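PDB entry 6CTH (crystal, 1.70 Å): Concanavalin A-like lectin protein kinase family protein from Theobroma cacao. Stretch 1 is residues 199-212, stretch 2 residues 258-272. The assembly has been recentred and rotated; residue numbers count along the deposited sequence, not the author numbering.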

# COMPACT_ATOMS: atom_id res chain seq x y z
N ASP A 199 5.95 -9.29 -3.13
CA ASP A 199 5.26 -8.41 -2.20
C ASP A 199 6.29 -7.60 -1.40
O ASP A 199 6.10 -6.41 -1.17
CB ASP A 199 4.38 -9.21 -1.24
CG ASP A 199 2.95 -9.35 -1.72
OD1 ASP A 199 2.61 -8.81 -2.78
OD2 ASP A 199 2.17 -10.03 -1.02
N VAL A 200 7.38 -8.25 -0.97
CA VAL A 200 8.43 -7.57 -0.20
C VAL A 200 9.09 -6.47 -1.08
O VAL A 200 9.39 -5.42 -0.60
CB VAL A 200 9.43 -8.59 0.43
CG1 VAL A 200 10.73 -7.92 0.84
CG2 VAL A 200 8.76 -9.25 1.62
N TYR A 201 9.26 -6.73 -2.36
CA TYR A 201 9.80 -5.71 -3.32
C TYR A 201 8.93 -4.47 -3.26
O TYR A 201 9.43 -3.35 -3.02
CB TYR A 201 9.91 -6.32 -4.68
CG TYR A 201 10.42 -5.27 -5.69
CD1 TYR A 201 9.57 -4.34 -6.25
CD2 TYR A 201 11.77 -5.22 -6.00
CE1 TYR A 201 10.06 -3.37 -7.12
CE2 TYR A 201 12.27 -4.25 -6.84
CZ TYR A 201 11.40 -3.37 -7.40
OH TYR A 201 11.91 -2.39 -8.28
N SER A 202 7.60 -4.64 -3.39
CA SER A 202 6.69 -3.49 -3.35
C SER A 202 6.79 -2.77 -2.02
O SER A 202 6.79 -1.57 -1.98
CB SER A 202 5.24 -3.93 -3.54
OG SER A 202 5.09 -4.75 -4.70
N PHE A 203 6.86 -3.53 -0.91
CA PHE A 203 7.05 -2.91 0.40
C PHE A 203 8.33 -2.03 0.46
O PHE A 203 8.31 -0.93 1.05
CB PHE A 203 7.13 -4.04 1.50
CG PHE A 203 7.53 -3.54 2.87
CD1 PHE A 203 6.59 -3.10 3.76
CD2 PHE A 203 8.87 -3.50 3.24
CE1 PHE A 203 6.96 -2.61 5.02
CE2 PHE A 203 9.24 -3.00 4.48
CZ PHE A 203 8.28 -2.56 5.37
N GLY A 204 9.41 -2.53 -0.12
CA GLY A 204 10.72 -1.81 -0.22
C GLY A 204 10.52 -0.47 -0.91
O GLY A 204 10.96 0.56 -0.37
N VAL A 205 9.82 -0.48 -2.02
CA VAL A 205 9.58 0.74 -2.79
C VAL A 205 8.78 1.71 -1.94
O VAL A 205 9.17 2.87 -1.77
CB VAL A 205 8.84 0.48 -4.10
CG1 VAL A 205 8.52 1.79 -4.80
CG2 VAL A 205 9.66 -0.42 -4.99
N VAL A 206 7.72 1.21 -1.29
CA VAL A 206 6.91 2.04 -0.43
C VAL A 206 7.74 2.64 0.70
O VAL A 206 7.59 3.79 1.04
CB VAL A 206 5.67 1.26 0.10
CG1 VAL A 206 5.01 2.00 1.26
CG2 VAL A 206 4.68 1.06 -1.07
N ALA A 207 8.59 1.83 1.34
CA ALA A 207 9.44 2.31 2.44
C ALA A 207 10.28 3.51 1.98
O ALA A 207 10.39 4.50 2.67
CB ALA A 207 10.35 1.20 2.91
N LEU A 208 10.82 3.40 0.77
CA LEU A 208 11.66 4.49 0.22
C LEU A 208 10.87 5.72 -0.15
O LEU A 208 11.38 6.84 -0.01
CB LEU A 208 12.47 3.96 -0.94
CG LEU A 208 13.47 2.87 -0.55
CD1 LEU A 208 14.25 2.34 -1.72
CD2 LEU A 208 14.44 3.30 0.55
N GLU A 209 9.64 5.54 -0.65
CA GLU A 209 8.73 6.65 -0.91
C GLU A 209 8.43 7.39 0.37
O GLU A 209 8.35 8.61 0.39
CB GLU A 209 7.41 6.21 -1.55
CG GLU A 209 7.56 5.61 -2.93
CD GLU A 209 6.30 5.15 -3.57
OE1 GLU A 209 5.45 4.57 -2.83
OE2 GLU A 209 6.12 5.38 -4.82
N ILE A 210 8.17 6.64 1.46
CA ILE A 210 7.87 7.26 2.73
C ILE A 210 9.07 8.07 3.32
O ILE A 210 8.91 9.18 3.81
CB ILE A 210 7.36 6.17 3.70
CG1 ILE A 210 6.00 5.67 3.26
CG2 ILE A 210 7.29 6.64 5.14
CD1 ILE A 210 5.51 4.45 4.05
N ALA A 211 10.26 7.51 3.25
CA ALA A 211 11.49 8.19 3.68
C ALA A 211 11.74 9.50 2.90
O ALA A 211 12.16 10.51 3.49
CB ALA A 211 12.68 7.28 3.48
N SER A 212 11.46 9.45 1.61
CA SER A 212 11.93 10.49 0.67
C SER A 212 10.85 11.50 0.28
O SER A 212 11.17 12.60 -0.24
CB SER A 212 12.51 9.79 -0.58
OG SER A 212 11.47 9.25 -1.41
N GLN A 258 17.24 5.81 12.49
CA GLN A 258 16.01 5.23 11.93
C GLN A 258 15.94 5.49 10.45
O GLN A 258 15.48 4.65 9.69
CB GLN A 258 14.75 5.76 12.64
CG GLN A 258 14.56 5.25 14.06
CD GLN A 258 13.33 5.81 14.76
OE1 GLN A 258 12.69 6.74 14.30
NE2 GLN A 258 13.01 5.23 15.89
N LEU A 259 16.45 6.63 9.99
CA LEU A 259 16.43 6.92 8.57
C LEU A 259 17.34 5.96 7.84
O LEU A 259 16.97 5.44 6.80
CB LEU A 259 16.87 8.36 8.25
CG LEU A 259 17.07 8.67 6.76
CD1 LEU A 259 15.81 8.50 5.92
CD2 LEU A 259 17.60 10.10 6.65
N GLU A 260 18.55 5.76 8.37
CA GLU A 260 19.47 4.82 7.80
C GLU A 260 18.84 3.45 7.71
O GLU A 260 18.97 2.75 6.71
CB GLU A 260 20.75 4.73 8.67
CG GLU A 260 21.80 3.78 8.12
CD GLU A 260 23.08 3.82 8.96
OE1 GLU A 260 23.00 3.53 10.16
OE2 GLU A 260 24.11 4.20 8.39
N CYS A 261 18.20 3.06 8.80
CA CYS A 261 17.63 1.74 8.90
C CYS A 261 16.53 1.57 7.86
O CYS A 261 16.49 0.55 7.18
CB CYS A 261 17.08 1.52 10.28
SG CYS A 261 16.56 -0.19 10.51
N LEU A 262 15.67 2.57 7.76
CA LEU A 262 14.58 2.56 6.78
C LEU A 262 15.10 2.47 5.37
O LEU A 262 14.60 1.69 4.59
CB LEU A 262 13.65 3.77 6.95
CG LEU A 262 12.40 3.80 6.06
CD1 LEU A 262 11.56 2.55 6.21
CD2 LEU A 262 11.53 5.00 6.38
N VAL A 263 16.12 3.27 5.04
CA VAL A 263 16.67 3.23 3.69
C VAL A 263 17.31 1.90 3.38
O VAL A 263 17.09 1.36 2.32
CB VAL A 263 17.69 4.39 3.47
CG1 VAL A 263 18.49 4.21 2.20
CG2 VAL A 263 16.96 5.72 3.41
N MET A 264 18.13 1.36 4.29
CA MET A 264 18.78 0.10 4.00
C MET A 264 17.79 -1.07 3.92
O MET A 264 17.94 -1.96 3.08
CB MET A 264 19.97 -0.18 4.97
CG MET A 264 21.23 0.68 4.66
SD MET A 264 22.30 0.45 6.09
CE MET A 264 23.16 -1.01 5.53
N VAL A 265 16.78 -1.07 4.78
CA VAL A 265 15.68 -2.06 4.69
C VAL A 265 14.96 -1.90 3.34
O VAL A 265 14.71 -2.88 2.67
CB VAL A 265 14.70 -1.87 5.87
CG1 VAL A 265 13.34 -2.50 5.60
CG2 VAL A 265 15.35 -2.41 7.15
N GLY A 266 14.67 -0.68 2.95
CA GLY A 266 14.02 -0.46 1.66
C GLY A 266 14.78 -1.03 0.47
O GLY A 266 14.22 -1.69 -0.40
N LEU A 267 16.10 -0.77 0.43
CA LEU A 267 16.91 -1.30 -0.68
C LEU A 267 17.00 -2.81 -0.66
O LEU A 267 16.96 -3.46 -1.68
CB LEU A 267 18.32 -0.64 -0.63
CG LEU A 267 18.37 0.88 -0.79
CD1 LEU A 267 19.78 1.35 -0.51
CD2 LEU A 267 17.91 1.25 -2.19
N TRP A 268 17.20 -3.39 0.52
CA TRP A 268 17.23 -4.85 0.70
C TRP A 268 15.99 -5.51 0.16
O TRP A 268 16.06 -6.52 -0.53
CB TRP A 268 17.38 -5.11 2.19
CG TRP A 268 17.70 -6.46 2.69
CD1 TRP A 268 18.37 -7.46 2.04
CD2 TRP A 268 17.47 -6.94 4.03
NE1 TRP A 268 18.53 -8.55 2.89
CE2 TRP A 268 18.00 -8.25 4.11
CE3 TRP A 268 16.86 -6.39 5.16
CZ2 TRP A 268 17.94 -9.03 5.28
CZ3 TRP A 268 16.79 -7.18 6.34
CH2 TRP A 268 17.37 -8.46 6.38
N CYS A 269 14.85 -4.90 0.47
CA CYS A 269 13.53 -5.37 0.04
C CYS A 269 13.40 -5.19 -1.45
O CYS A 269 12.86 -6.05 -2.12
CB CYS A 269 12.42 -4.62 0.78
SG CYS A 269 12.28 -5.15 2.50
N ALA A 270 13.96 -4.10 -1.98
CA ALA A 270 13.89 -3.81 -3.39
C ALA A 270 15.03 -4.39 -4.21
O ALA A 270 15.28 -3.93 -5.35
CB ALA A 270 13.75 -2.30 -3.60
N HIS A 271 15.69 -5.41 -3.71
CA HIS A 271 16.80 -6.01 -4.45
C HIS A 271 16.31 -6.57 -5.78
O HIS A 271 15.31 -7.27 -5.81
CB HIS A 271 17.36 -7.16 -3.62
CG HIS A 271 18.85 -7.17 -3.53
ND1 HIS A 271 19.66 -7.38 -4.63
CD2 HIS A 271 19.68 -7.01 -2.48
CE1 HIS A 271 20.93 -7.34 -4.25
NE2 HIS A 271 20.96 -7.11 -2.95
N PRO A 272 17.03 -6.29 -6.87
CA PRO A 272 16.62 -6.86 -8.14
C PRO A 272 16.51 -8.38 -8.15
O PRO A 272 15.59 -8.92 -8.78
CB PRO A 272 17.72 -6.38 -9.13
CG PRO A 272 18.18 -5.12 -8.51
CD PRO A 272 18.16 -5.35 -7.03

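Helices pack most closely where both give up their side chains, and this kinase-family protein offers a clear example. The two helices run roughly antiparallel, at 148°, with axes only 7.4 Å apart at closest approach. Gly204 and Gly266 face each other, CA to CA 4.0 Å, and Gly204 CA lies 3.5 Å from Gly266 O. A CB on Gly204 would clash with Gly266 O and Cys269 CB; one on Gly266 would strike Leu208 CD2. No hydrogen bond crosses the interface; within each helix the backbone amides bond to carbonyls of their own helix. A CA-H...O contact, Tyr201 CA to Cys269 O at 3.3 Å, does cross it.

Around this bare centre the rotamers bring side-chain ends inward. Leu208 leaves its helix sideways, but with chi1 m and chi2 t its tip reaches a hole formed by Leu262, Val263, Gly266 and Leu267. There Leu208 CD2 sits 3.9 Å from Gly266 CA, in space the glycine leaves free, while Leu208 CD1 meets Leu267 CD2 at 3.8 Å. Leu262 answers from the second helix: in its t, p rotamer, CD1 touches Ala207 CB at 3.8 Å and CD2 touches Ala211 CB at 3.9 Å. Both alanines point toward the partner helix, and their short methyls leave room for the leucine fork.

Toward the other end, Cys269 points at the first helix. Its m rotamer places SG 3.6 Å from Val200 CG1 and 3.9 Å from Phe203 CD2, at the edge of the phenylalanine ring; Cys269 CB lies 3.4 Å from Gly204 CA. The small thiol thus fills a tight, buried site. Tyr201, partly exposed and with chi1 t, brings its ring beside the end of the second helix, where Tyr201 CE2 lies 4.1 Å from Ala270 CB. Together the stretches bury 640 Å², summed over both sides, with apolar side chains packing around the glycine contact.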